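Metallo-beta-lactamase family protein (Staphylococcus aureus, PDB 3R2U) probably acts as a non-haem iron enzyme of sulfur metabolism, combining a metallo-beta-lactamase fold with a C-terminal rhodanese-like domain. Local coordinates at residues E204-L209 with W245-N250; I194-M199 with D257-D262; T144-S149 with Q272-N277; D126-G131 with L135-T140. All blocks are in the same frame, centred on the assembly; numbering follows the deposited sequence.

Interaction 1 of 4, residues E204-L209 with W245-N250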
loop_
_atom_site.group_PDB
_atom_site.type_symbol
_atom_site.label_atom_id
_atom_site.label_comp_id
_atom_site.label_asym_id
_atom_site.label_seq_id
_atom_site.Cartn_x
_atom_site.Cartn_y
_atom_site.Cartn_z
ATOM N N GLU A 204 8.374 -11.887 -45.033
ATOM C CA GLU A 204 9.287 -12.603 -45.921
ATOM C C GLU A 204 10.735 -12.428 -45.466
ATOM O O GLU A 204 11.465 -13.398 -45.324
ATOM C CB GLU A 204 9.115 -12.083 -47.367
ATOM C CG GLU A 204 9.930 -12.820 -48.433
ATOM C CD GLU A 204 9.665 -12.309 -49.854
ATOM O OE1 GLU A 204 9.802 -13.109 -50.802
ATOM O OE2 GLU A 204 9.307 -11.121 -50.032
ATOM N N SER A 205 11.133 -11.184 -45.225
ATOM C CA SER A 205 12.500 -10.866 -44.797
ATOM C C SER A 205 12.832 -11.452 -43.401
ATOM O O SER A 205 13.902 -12.003 -43.194
ATOM C CB SER A 205 12.749 -9.352 -44.825
ATOM O OG SER A 205 11.959 -8.694 -43.846
ATOM N N ILE A 206 11.887 -11.437 -42.478
ATOM C CA ILE A 206 12.171 -11.917 -41.123
ATOM C C ILE A 206 12.401 -13.446 -41.038
ATOM O O ILE A 206 13.047 -13.934 -40.109
ATOM C CB ILE A 206 11.056 -11.482 -40.134
ATOM C CG1 ILE A 206 11.695 -10.991 -38.862
ATOM C CG2 ILE A 206 9.996 -12.579 -39.941
ATOM C CD1 ILE A 206 12.561 -9.755 -39.093
ATOM N N LYS A 207 11.923 -14.179 -42.040
ATOM C CA LYS A 207 12.036 -15.628 -42.059
ATOM C C LYS A 207 13.469 -16.174 -42.073
ATOM O O LYS A 207 13.703 -17.302 -41.622
ATOM C CB LYS A 207 11.278 -16.209 -43.256
ATOM C CG LYS A 207 9.768 -16.103 -43.141
ATOM C CD LYS A 207 9.075 -16.712 -44.362
ATOM C CE LYS A 207 7.576 -16.545 -44.290
ATOM N NZ LYS A 207 6.878 -17.049 -45.504
ATOM N N ASP A 208 14.399 -15.357 -42.554
ATOM C CA ASP A 208 15.800 -15.734 -42.655
ATOM C C ASP A 208 16.543 -15.699 -41.328
ATOM O O ASP A 208 17.667 -16.161 -41.242
ATOM C CB ASP A 208 16.490 -14.823 -43.671
ATOM C CG ASP A 208 15.878 -14.939 -45.044
ATOM O OD1 ASP A 208 15.348 -16.026 -45.351
ATOM O OD2 ASP A 208 15.926 -13.952 -45.809
ATOM N N LEU A 209 15.926 -15.133 -40.305
ATOM C CA LEU A 209 16.540 -15.089 -38.976
ATOM C C LEU A 209 16.532 -16.509 -38.364
ATOM O O LEU A 209 15.734 -17.345 -38.771
ATOM C CB LEU A 209 15.815 -14.097 -38.071
ATOM C CG LEU A 209 16.004 -12.639 -38.496
ATOM C CD1 LEU A 209 15.258 -11.704 -37.572
ATOM C CD2 LEU A 209 17.518 -12.303 -38.569
ATOM N N TRP A 245 -0.532 -17.992 -38.683
ATOM C CA TRP A 245 -0.997 -18.050 -40.098
ATOM C C TRP A 245 -0.165 -17.213 -41.070
ATOM O O TRP A 245 0.037 -17.597 -42.208
ATOM C CB TRP A 245 -2.457 -17.597 -40.224
ATOM C CG TRP A 245 -2.625 -16.126 -40.051
ATOM C CD1 TRP A 245 -2.815 -15.454 -38.884
ATOM C CD2 TRP A 245 -2.563 -15.130 -41.081
ATOM N NE1 TRP A 245 -2.891 -14.105 -39.117
ATOM C CE2 TRP A 245 -2.745 -13.878 -40.461
ATOM C CE3 TRP A 245 -2.374 -15.175 -42.466
ATOM C CZ2 TRP A 245 -2.750 -12.683 -41.177
ATOM C CZ3 TRP A 245 -2.378 -13.984 -43.183
ATOM C CH2 TRP A 245 -2.566 -12.758 -42.536
ATOM N N ALA A 246 0.281 -16.058 -40.608
ATOM C CA ALA A 246 1.024 -15.115 -41.430
ATOM C C ALA A 246 2.288 -15.719 -42.018
ATOM O O ALA A 246 2.719 -15.321 -43.074
ATOM C CB ALA A 246 1.362 -13.880 -40.611
ATOM N N PHE A 247 2.890 -16.670 -41.312
ATOM C CA PHE A 247 4.116 -17.318 -41.774
ATOM C C PHE A 247 3.930 -18.469 -42.755
ATOM O O PHE A 247 4.903 -18.896 -43.372
ATOM C CB PHE A 247 4.939 -17.788 -40.572
ATOM C CG PHE A 247 5.556 -16.670 -39.819
ATOM C CD1 PHE A 247 6.838 -16.264 -40.103
ATOM C CD2 PHE A 247 4.837 -15.984 -38.855
ATOM C CE1 PHE A 247 7.405 -15.193 -39.414
ATOM C CE2 PHE A 247 5.396 -14.922 -38.167
ATOM C CZ PHE A 247 6.688 -14.531 -38.450
ATOM N N SER A 248 2.697 -18.955 -42.911
ATOM C CA SER A 248 2.407 -20.069 -43.818
ATOM C C SER A 248 1.692 -19.647 -45.085
ATOM O O SER A 248 1.618 -20.429 -46.025
ATOM C CB SER A 248 1.527 -21.111 -43.119
ATOM O OG SER A 248 2.187 -21.635 -42.003
ATOM N N GLU A 249 1.131 -18.439 -45.102
ATOM C CA GLU A 249 0.428 -17.966 -46.285
ATOM C C GLU A 249 1.445 -17.344 -47.223
ATOM O O GLU A 249 1.937 -16.240 -46.972
ATOM C CB GLU A 249 -0.653 -16.950 -45.924
ATOM C CG GLU A 249 -1.424 -16.474 -47.139
ATOM C CD GLU A 249 -1.990 -17.651 -47.910
ATOM O OE1 GLU A 249 -1.629 -17.838 -49.092
ATOM O OE2 GLU A 249 -2.723 -18.439 -47.292
ATOM N N ASN A 250 1.768 -18.047 -48.299
ATOM C CA ASN A 250 2.761 -17.539 -49.241
ATOM C C ASN A 250 2.171 -16.936 -50.525
ATOM O O ASN A 250 2.909 -16.499 -51.407
ATOM C CB ASN A 250 3.819 -18.619 -49.505
ATOM C CG ASN A 250 4.628 -18.943 -48.250
ATOM O OD1 ASN A 250 4.941 -18.050 -47.450
ATOM N ND2 ASN A 250 4.973 -20.214 -48.074
HETATM O O HOH W 1 4.097 -15.521 -45.289
#
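The type I turn from Ile206 to Leu209, at the C-terminal part of helix 191-206, meets the loop between helices 237-243 and 252-260, with Lys207 and Ile206 set against Phe247 and Asn250. Lys207 carries most of the contact. Its CG stands beside the backbone N (chi1 -70°), and from there the chain runs out fully extended, bringing NZ to the carbonyl of Phe247. The direct bond, from Lys207 NZ to Phe247 O, is long at 3.4 Å and weak. A water is the second link: Lys207 NZ donates to it over 3.2 Å, and it lies 2.6 Å from Ala246 O and 2.8 Å from Glu249 O. Asn250 OD1 is as near as 2.9 Å to Lys207 NZ, yet the angle is too poor for a hydrogen bond. The ammonium group faces three oxygens on its loop side, Phe247 O, Asn250 OD1 and the water, which would probably favour its positive charge. Lower on the same side chain, Lys207 CG comes to 4.2 Å from CD1 of Phe247, near the plane of the ring and at its edge. Ile206 CG2 takes the adjoining part of that edge, 3.7 Å from Phe247 CE1. Ile171 touches both Ile206 and Phe247, and Leu237 of helix 237-243 also touches Phe247. Together these contacts tie helices and connecting loops within the outer helical layer of the metallo-beta-lactamase alpha-beta/beta-alpha sandwich.

Interaction 2 of 4, residues I194-M199 with D257-D262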
loop_
_atom_site.group_PDB
_atom_site.type_symbol
_atom_site.label_atom_id
_atom_site.label_comp_id
_atom_site.label_asym_id
_atom_site.label_seq_id
_atom_site.Cartn_x
_atom_site.Cartn_y
_atom_site.Cartn_z
ATOM N N ILE A 194 -1.581 -1.337 -49.738
ATOM C CA ILE A 194 -0.131 -1.129 -49.887
ATOM C C ILE A 194 0.570 -1.416 -48.525
ATOM O O ILE A 194 1.716 -1.863 -48.490
ATOM C CB ILE A 194 0.250 0.242 -50.551
ATOM C CG1 ILE A 194 0.674 1.300 -49.548
ATOM C CG2 ILE A 194 -0.835 0.722 -51.574
ATOM C CD1 ILE A 194 2.152 1.221 -49.226
ATOM N N GLY A 195 -0.140 -1.190 -47.417
ATOM C CA GLY A 195 0.382 -1.504 -46.083
ATOM C C GLY A 195 0.489 -3.015 -45.941
ATOM O O GLY A 195 1.467 -3.540 -45.406
ATOM N N ALA A 196 -0.524 -3.711 -46.451
ATOM C CA ALA A 196 -0.549 -5.168 -46.441
ATOM C C ALA A 196 0.638 -5.734 -47.249
ATOM O O ALA A 196 1.305 -6.677 -46.812
ATOM C CB ALA A 196 -1.872 -5.672 -46.997
ATOM N N LYS A 197 0.911 -5.156 -48.411
ATOM C CA LYS A 197 2.046 -5.603 -49.226
ATOM C C LYS A 197 3.364 -5.425 -48.501
ATOM O O LYS A 197 4.211 -6.306 -48.557
ATOM C CB LYS A 197 2.087 -4.894 -50.564
ATOM C CG LYS A 197 1.043 -5.392 -51.531
ATOM C CD LYS A 197 1.079 -4.595 -52.834
ATOM C CE LYS A 197 0.148 -5.183 -53.896
ATOM N NZ LYS A 197 -1.294 -5.138 -53.504
ATOM N N GLN A 198 3.536 -4.289 -47.822
ATOM C CA GLN A 198 4.735 -4.047 -47.019
ATOM C C GLN A 198 4.870 -5.127 -45.928
ATOM O O GLN A 198 5.961 -5.665 -45.698
ATOM C CB GLN A 198 4.709 -2.645 -46.388
ATOM C CG GLN A 198 4.945 -1.486 -47.391
ATOM C CD GLN A 198 5.032 -0.115 -46.707
ATOM O OE1 GLN A 198 4.215 0.232 -45.848
ATOM N NE2 GLN A 198 6.022 0.662 -47.094
ATOM N N MET A 199 3.750 -5.450 -45.287
ATOM C CA MET A 199 3.717 -6.465 -44.246
ATOM C C MET A 199 4.139 -7.826 -44.778
ATOM O O MET A 199 4.912 -8.529 -44.135
ATOM C CB MET A 199 2.319 -6.567 -43.639
ATOM C CG MET A 199 2.210 -7.611 -42.536
ATOM S SD MET A 199 3.330 -7.313 -41.160
ATOM C CE MET A 199 2.337 -6.180 -40.186
ATOM N N ASP A 257 -5.781 -10.118 -48.487
ATOM C CA ASP A 257 -7.208 -10.249 -48.206
ATOM C C ASP A 257 -7.478 -10.641 -46.760
ATOM O O ASP A 257 -8.313 -10.025 -46.104
ATOM C CB ASP A 257 -7.874 -11.290 -49.109
ATOM C CG ASP A 257 -9.372 -11.406 -48.851
ATOM O OD1 ASP A 257 -10.086 -10.379 -48.913
ATOM O OD2 ASP A 257 -9.840 -12.529 -48.601
ATOM N N LYS A 258 -6.795 -11.671 -46.271
ATOM C CA LYS A 258 -7.016 -12.107 -44.896
ATOM C C LYS A 258 -6.589 -11.017 -43.918
ATOM O O LYS A 258 -7.285 -10.744 -42.941
ATOM C CB LYS A 258 -6.318 -13.426 -44.571
ATOM C CG LYS A 258 -6.505 -13.826 -43.080
ATOM C CD LYS A 258 -6.117 -15.269 -42.777
ATOM C CE LYS A 258 -6.307 -15.590 -41.288
ATOM N NZ LYS A 258 -6.115 -17.050 -41.007
ATOM N N LEU A 259 -5.470 -10.364 -44.211
ATOM C CA LEU A 259 -4.967 -9.323 -43.342
ATOM C C LEU A 259 -5.973 -8.184 -43.183
ATOM O O LEU A 259 -6.331 -7.818 -42.062
ATOM C CB LEU A 259 -3.653 -8.756 -43.888
ATOM C CG LEU A 259 -2.887 -7.872 -42.905
ATOM C CD1 LEU A 259 -2.412 -8.734 -41.723
ATOM C CD2 LEU A 259 -1.716 -7.168 -43.564
ATOM N N ILE A 260 -6.468 -7.662 -44.299
ATOM C CA ILE A 260 -7.309 -6.477 -44.248
ATOM C C ILE A 260 -8.816 -6.660 -44.390
ATOM O O ILE A 260 -9.536 -5.669 -44.488
ATOM C CB ILE A 260 -6.813 -5.435 -45.281
ATOM C CG1 ILE A 260 -7.147 -5.854 -46.712
ATOM C CG2 ILE A 260 -5.315 -5.211 -45.098
ATOM C CD1 ILE A 260 -6.659 -4.877 -47.751
ATOM N N SER A 261 -9.314 -7.891 -44.392
ATOM C CA SER A 261 -10.754 -8.088 -44.524
ATOM C C SER A 261 -11.448 -8.335 -43.195
ATOM O O SER A 261 -10.902 -8.974 -42.289
ATOM C CB SER A 261 -11.075 -9.219 -45.496
ATOM O OG SER A 261 -10.655 -8.866 -46.799
ATOM N N ASP A 262 -12.661 -7.801 -43.105
ATOM C CA ASP A 262 -13.521 -7.948 -41.937
ATOM C C ASP A 262 -12.787 -7.741 -40.612
ATOM O O ASP A 262 -12.793 -8.609 -39.729
ATOM C CB ASP A 262 -14.220 -9.312 -41.979
ATOM C CG ASP A 262 -15.085 -9.488 -43.228
ATOM O OD1 ASP A 262 -15.503 -10.635 -43.496
ATOM O OD2 ASP A 262 -15.341 -8.491 -43.942
#
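Met199 N donates to Gly195 O over 3.0 Å, and regular bonds of this i to i+4 kind hold Ala196 and Met199 on one side of helix 191-206, turned toward Leu259 and Ile260. The backbones come close: the CA atoms of Ala196 and Leu259 are 6.8 Å apart, a separation that the small methyl of alanine readily allows. Leu259 meets the alanine with one branch. Its CG lies opposite the backbone N across the CA-CB bond (chi1 -167°), which carries CD2 up to the alanine, 3.7 Å from both Ala196 CA and Ala196 CB. The same CD2 reaches the base of Met199 from the flank, 4.1 Å from its CB, and the two side chains cross at about a right angle. Ile260 adds its CG2 branch, 4.0 Å from Ala196 CB.

The contact joins two helices of the outer layer of the metallo-beta-lactamase fold, and it is wholly apolar, burying 145 Å² between the segments. Ile256 and Phe255 of helix 252-260 extend the same interface, touching Ala196 and Met199 respectively. Beyond CB, Met199 bends at both chi2 and chi3 and packs on Phe170 and Ile176; its side chain lies about 10 Å from the iron, too far to be a ligand. Helix 252-260 ends at the contact, Ser261 being the first residue to leave helical backbone angles. Leu259 O also receives a weak hydrogen bond from Arg178 NE.

Interaction 3 of 4, residues T144-S149 with Q272-N277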
loop_
_atom_site.group_PDB
_atom_site.type_symbol
_atom_site.label_atom_id
_atom_site.label_comp_id
_atom_site.label_asym_id
_atom_site.label_seq_id
_atom_site.Cartn_x
_atom_site.Cartn_y
_atom_site.Cartn_z
ATOM N N THR A 144 2.576 -0.050 -39.632
ATOM C CA THR A 144 2.744 1.353 -39.978
ATOM C C THR A 144 3.913 1.426 -40.946
ATOM O O THR A 144 4.771 0.523 -40.948
ATOM C CB THR A 144 3.068 2.268 -38.786
ATOM O OG1 THR A 144 4.367 1.938 -38.271
ATOM C CG2 THR A 144 2.005 2.155 -37.722
ATOM N N PRO A 145 3.956 2.485 -41.775
ATOM C CA PRO A 145 5.061 2.584 -42.728
ATOM C C PRO A 145 6.443 2.758 -42.072
ATOM O O PRO A 145 7.467 2.389 -42.680
ATOM C CB PRO A 145 4.698 3.820 -43.582
ATOM C CG PRO A 145 3.235 4.146 -43.235
ATOM C CD PRO A 145 3.043 3.643 -41.848
ATOM N N GLU A 146 6.470 3.297 -40.849
ATOM C CA GLU A 146 7.740 3.559 -40.162
ATOM C C GLU A 146 8.172 2.478 -39.170
ATOM O O GLU A 146 9.262 2.574 -38.632
ATOM C CB GLU A 146 7.714 4.908 -39.428
ATOM C CG GLU A 146 7.020 4.914 -38.050
ATOM C CD GLU A 146 5.509 4.783 -38.114
ATOM O OE1 GLU A 146 4.913 5.073 -39.170
ATOM O OE2 GLU A 146 4.912 4.419 -37.087
ATOM N N SER A 147 7.329 1.476 -38.933
ATOM C CA SER A 147 7.613 0.428 -37.948
ATOM C C SER A 147 8.974 -0.182 -38.075
ATOM O O SER A 147 9.374 -0.596 -39.149
ATOM C CB SER A 147 6.585 -0.722 -38.004
ATOM O OG SER A 147 5.360 -0.352 -37.412
ATOM N N ILE A 148 9.670 -0.241 -36.948
ATOM C CA ILE A 148 10.965 -0.854 -36.864
ATOM C C ILE A 148 10.965 -1.883 -35.745
ATOM O O ILE A 148 10.179 -1.793 -34.811
ATOM C CB ILE A 148 12.097 0.193 -36.638
ATOM C CG1 ILE A 148 11.825 1.045 -35.406
ATOM C CG2 ILE A 148 12.284 1.070 -37.906
ATOM C CD1 ILE A 148 12.945 2.006 -35.078
ATOM N N SER A 149 11.808 -2.890 -35.897
ATOM C CA SER A 149 12.000 -3.923 -34.904
ATOM C C SER A 149 13.466 -3.936 -34.483
ATOM O O SER A 149 14.337 -3.556 -35.280
ATOM C CB SER A 149 11.605 -5.281 -35.481
ATOM O OG SER A 149 10.202 -5.338 -35.702
ATOM N N GLN A 272 -6.682 9.674 -31.920
ATOM C CA GLN A 272 -6.123 10.750 -31.098
ATOM C C GLN A 272 -4.749 10.386 -30.597
ATOM O O GLN A 272 -3.893 11.247 -30.486
ATOM C CB GLN A 272 -7.047 11.036 -29.906
ATOM C CG GLN A 272 -6.594 12.180 -28.956
ATOM C CD GLN A 272 -6.707 13.557 -29.595
ATOM O OE1 GLN A 272 -7.290 13.717 -30.665
ATOM N NE2 GLN A 272 -6.146 14.549 -28.940
ATOM N N MET A 273 -4.540 9.103 -30.273
ATOM C CA MET A 273 -3.249 8.647 -29.737
ATOM C C MET A 273 -2.146 8.815 -30.744
ATOM O O MET A 273 -1.021 9.157 -30.395
ATOM C CB MET A 273 -3.303 7.160 -29.354
ATOM C CG MET A 273 -4.236 6.828 -28.252
ATOM S SD MET A 273 -3.502 6.911 -26.627
ATOM C CE MET A 273 -2.659 8.456 -26.629
ATOM N N LYS A 274 -2.469 8.538 -31.992
ATOM C CA LYS A 274 -1.512 8.633 -33.076
ATOM C C LYS A 274 -0.987 10.076 -33.207
ATOM O O LYS A 274 0.193 10.310 -33.477
ATOM C CB LYS A 274 -2.195 8.215 -34.373
ATOM C CG LYS A 274 -1.281 7.677 -35.433
ATOM C CD LYS A 274 -1.159 6.151 -35.307
ATOM C CE LYS A 274 -0.433 5.542 -36.493
ATOM N NZ LYS A 274 1.043 5.545 -36.378
ATOM N N LYS A 275 -1.895 11.034 -33.052
ATOM C CA LYS A 275 -1.543 12.464 -33.129
ATOM C C LYS A 275 -0.723 12.876 -31.919
ATOM O O LYS A 275 0.269 13.564 -32.051
ATOM C CB LYS A 275 -2.820 13.301 -33.173
ATOM C CG LYS A 275 -3.759 12.953 -34.324
ATOM C CD LYS A 275 -5.224 13.181 -33.890
ATOM C CE LYS A 275 -5.813 14.509 -34.280
ATOM N NZ LYS A 275 -6.378 14.391 -35.663
ATOM N N ILE A 276 -1.151 12.468 -30.724
ATOM C CA ILE A 276 -0.383 12.754 -29.499
ATOM C C ILE A 276 1.035 12.203 -29.593
ATOM O O ILE A 276 2.002 12.838 -29.162
ATOM C CB ILE A 276 -1.100 12.162 -28.266
ATOM C CG1 ILE A 276 -2.325 13.025 -27.951
ATOM C CG2 ILE A 276 -0.171 12.066 -27.073
ATOM C CD1 ILE A 276 -3.189 12.475 -26.834
ATOM N N ASN A 277 1.159 11.000 -30.145
ATOM C CA ASN A 277 2.456 10.381 -30.312
ATOM C C ASN A 277 3.301 10.978 -31.416
ATOM O O ASN A 277 4.527 11.037 -31.305
ATOM C CB ASN A 277 2.285 8.869 -30.470
ATOM C CG ASN A 277 1.853 8.237 -29.163
ATOM O OD1 ASN A 277 2.225 8.743 -28.101
ATOM N ND2 ASN A 277 1.028 7.191 -29.216
HETATM O O HOH W 2 2.317 5.861 -38.500
#
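The carboxylate of Glu146 has different neighbours on its two sides: Thr144 OG1 lies about 2.7 Å from its plane on one side, while Lys274 NZ and a water are displaced to the other. Thr144 and Glu146, which both touch His80, belong to the second shell of the iron site, whose ligands are His80, His143 and Asp169; Lys274 joins it through them. The type I turn Thr144-Ser147 directly follows His143, and the Thr144 side chain is about 5 Å from the metal. Glu146 OE2 and Lys274 NZ are 4.1 Å apart, opposite charges near each other but beyond a salt bridge. The water appears to link them instead, donating to Glu146 OE1 over 2.8 Å; its 2.5 Å to Lys274 NZ is short enough to treat with caution. Both charged ends are also held by the loop carrying His80: Ile81 N donates to Glu146 OE2, and Ile81 O accepts from Lys274 NZ. Lys274 reaches in from helix 269-279 by bending at chi2 (91°) and again at chi4. Within the turn, Thr144 OG1 and Ser147 OG share a hydrogen bond of 2.6 Å. Thr144 CG2, set anti to the carbonyl carbon, comes to 3.8 Å from Lys274 NZ.

Interaction 4 of 4, residues D126-G131 with L135-T140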
loop_
_atom_site.group_PDB
_atom_site.type_symbol
_atom_site.label_atom_id
_atom_site.label_comp_id
_atom_site.label_asym_id
_atom_site.label_seq_id
_atom_site.Cartn_x
_atom_site.Cartn_y
_atom_site.Cartn_z
ATOM N N ASP A 126 20.951 0.224 -38.868
ATOM C CA ASP A 126 21.689 0.980 -37.857
ATOM C C ASP A 126 21.851 0.063 -36.645
ATOM O O ASP A 126 21.006 -0.809 -36.393
ATOM C CB ASP A 126 20.937 2.248 -37.404
ATOM C CG ASP A 126 21.031 3.392 -38.402
ATOM O OD1 ASP A 126 21.831 3.321 -39.357
ATOM O OD2 ASP A 126 20.308 4.387 -38.209
ATOM N N ASP A 127 22.952 0.239 -35.922
ATOM C CA ASP A 127 23.189 -0.515 -34.702
ATOM C C ASP A 127 23.143 0.453 -33.549
ATOM O O ASP A 127 23.662 1.540 -33.645
ATOM C CB ASP A 127 24.556 -1.197 -34.717
ATOM C CG ASP A 127 24.653 -2.311 -35.744
ATOM O OD1 ASP A 127 23.642 -3.010 -36.005
ATOM O OD2 ASP A 127 25.758 -2.497 -36.278
ATOM N N ILE A 128 22.510 0.050 -32.462
ATOM C CA ILE A 128 22.441 0.840 -31.247
ATOM C C ILE A 128 23.096 -0.033 -30.181
ATOM O O ILE A 128 22.750 -1.184 -30.053
ATOM C CB ILE A 128 20.988 1.097 -30.816
ATOM C CG1 ILE A 128 20.181 1.738 -31.941
ATOM C CG2 ILE A 128 20.924 1.983 -29.573
ATOM C CD1 ILE A 128 18.677 1.737 -31.675
ATOM N N TYR A 129 24.052 0.513 -29.445
ATOM C CA TYR A 129 24.686 -0.199 -28.363
ATOM C C TYR A 129 24.205 0.369 -27.023
ATOM O O TYR A 129 24.143 1.591 -26.823
ATOM C CB TYR A 129 26.212 -0.128 -28.458
ATOM C CG TYR A 129 26.752 -0.876 -29.648
ATOM C CD1 TYR A 129 26.967 -0.227 -30.865
ATOM C CD2 TYR A 129 27.030 -2.237 -29.571
ATOM C CE1 TYR A 129 27.467 -0.922 -31.966
ATOM C CE2 TYR A 129 27.523 -2.938 -30.666
ATOM C CZ TYR A 129 27.736 -2.275 -31.856
ATOM O OH TYR A 129 28.206 -2.962 -32.931
ATOM N N VAL A 130 23.794 -0.547 -26.148
ATOM C CA VAL A 130 23.397 -0.256 -24.784
ATOM C C VAL A 130 24.511 -0.960 -23.996
ATOM O O VAL A 130 24.452 -2.171 -23.726
ATOM C CB VAL A 130 22.000 -0.835 -24.470
ATOM C CG1 VAL A 130 21.551 -0.447 -23.066
ATOM C CG2 VAL A 130 20.999 -0.341 -25.497
ATOM N N GLY A 131 25.551 -0.210 -23.650
ATOM C CA GLY A 131 26.716 -0.822 -23.030
ATOM C C GLY A 131 27.234 -1.783 -24.095
ATOM O O GLY A 131 27.396 -1.393 -25.254
ATOM N N LEU A 135 21.882 -3.819 -30.536
ATOM C CA LEU A 135 20.584 -3.886 -31.138
ATOM C C LEU A 135 20.707 -3.482 -32.595
ATOM O O LEU A 135 21.247 -2.400 -32.899
ATOM C CB LEU A 135 19.619 -2.919 -30.466
ATOM C CG LEU A 135 19.283 -3.147 -28.996
ATOM C CD1 LEU A 135 18.403 -2.001 -28.544
ATOM C CD2 LEU A 135 18.593 -4.504 -28.803
ATOM N N LYS A 136 20.203 -4.320 -33.498
ATOM C CA LYS A 136 20.188 -3.972 -34.907
ATOM C C LYS A 136 18.777 -3.559 -35.250
ATOM O O LYS A 136 17.807 -4.258 -34.909
ATOM C CB LYS A 136 20.645 -5.117 -35.799
ATOM C CG LYS A 136 20.617 -4.761 -37.318
ATOM C CD LYS A 136 21.408 -5.740 -38.177
ATOM C CE LYS A 136 22.944 -5.530 -38.055
ATOM N NZ LYS A 136 23.450 -4.188 -38.558
ATOM N N VAL A 137 18.665 -2.388 -35.872
ATOM C CA VAL A 137 17.381 -1.851 -36.291
ATOM C C VAL A 137 16.999 -2.517 -37.601
ATOM O O VAL A 137 17.798 -2.560 -38.550
ATOM C CB VAL A 137 17.443 -0.315 -36.503
ATOM C CG1 VAL A 137 16.110 0.229 -37.069
ATOM C CG2 VAL A 137 17.788 0.393 -35.182
ATOM N N LEU A 138 15.811 -3.097 -37.633
ATOM C CA LEU A 138 15.283 -3.678 -38.850
ATOM C C LEU A 138 14.015 -2.905 -39.212
ATOM O O LEU A 138 13.136 -2.749 -38.370
ATOM C CB LEU A 138 14.976 -5.162 -38.653
ATOM C CG LEU A 138 16.129 -6.122 -38.280
ATOM C CD1 LEU A 138 15.604 -7.558 -38.102
ATOM C CD2 LEU A 138 17.239 -6.118 -39.304
ATOM N N HIS A 139 13.939 -2.355 -40.426
ATOM C CA HIS A 139 12.724 -1.661 -40.877
ATOM C C HIS A 139 11.740 -2.767 -41.209
ATOM O O HIS A 139 12.019 -3.590 -42.037
ATOM C CB HIS A 139 13.003 -0.728 -42.073
ATOM C CG HIS A 139 11.816 0.071 -42.530
ATOM N ND1 HIS A 139 11.594 0.380 -43.854
ATOM C CD2 HIS A 139 10.772 0.603 -41.842
ATOM C CE1 HIS A 139 10.479 1.085 -43.968
ATOM N NE2 HIS A 139 9.950 1.224 -42.760
ATOM N N THR A 140 10.604 -2.803 -40.519
ATOM C CA THR A 140 9.597 -3.856 -40.715
ATOM C C THR A 140 8.240 -3.207 -40.906
ATOM O O THR A 140 7.383 -3.283 -40.039
ATOM C CB THR A 140 9.574 -4.830 -39.492
ATOM O OG1 THR A 140 9.317 -4.101 -38.281
ATOM C CG2 THR A 140 10.912 -5.557 -39.356
HETATM O O HOH W 3 25.986 -4.763 -37.483
#
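Backbone bonds pair Ile128 with Leu135 in both directions: Ile128 N to Leu135 O and Leu135 N to Ile128 O are each 2.8 Å. Two residues along, Val137 N donates to Asp126 O over 2.9 Å in an almost straight bond, with 178° at the hydrogen. Between these bonded positions, Asp127 and Lys136 form the non-hydrogen-bonded pair, their CA atoms 4.6 Å apart. This is the antiparallel beta hairpin of strands 127-130 and 133-139; strand 127-130 is the outermost of its sheet within the chain, and strand 148-153 follows on the other flank of 133-139.

Charge pairing occupies the face bearing Asp127 and Lys136. The lysine starts extended, then folds at chi3 (-76°) and chi4 so that NZ swings back to Asp127 OD1, a salt bridge of 2.8 Å on the syn side, 25° out of the carboxylate plane. A water bridges the same two groups, giving a proton to Asp127 OD2 and accepting one from Lys136 NZ.

Apolar contacts take the reverse face. Ile128 CD1 lies 3.9 Å from Val137 CG2, the two side chains meeting at a slant, and Val130 CG2 is 4.3 Å from Leu135 CD1. Met51 of strand 49-53 packs on Ile128, Val130 and Leu135, joining this face to the other sheet of the sandwich.

Chemistry follows position in these four contacts. Interaction 2 is buried and purely apolar, whereas interaction 1, using the same helix 191-206, is only partly buried and relies on a lysine and water beside an Ile206-Phe247 contact; they touch where Trp245 packs against Lys258 and Leu259. Interaction 3, also buried and closest to the iron, is polar and water-mediated, with its main partners in the loop carrying His80. Interaction 4, partly buried, is instead built on regular backbone bonds, with one face salt-bridged and one apolar. Interactions 3 and 4 share a sheet: Ser149 pairs with Leu138, and Pro145 O meets His139 NE2. Leu138 also packs on Ile206 and Leu209, connecting this sheet to interaction 1.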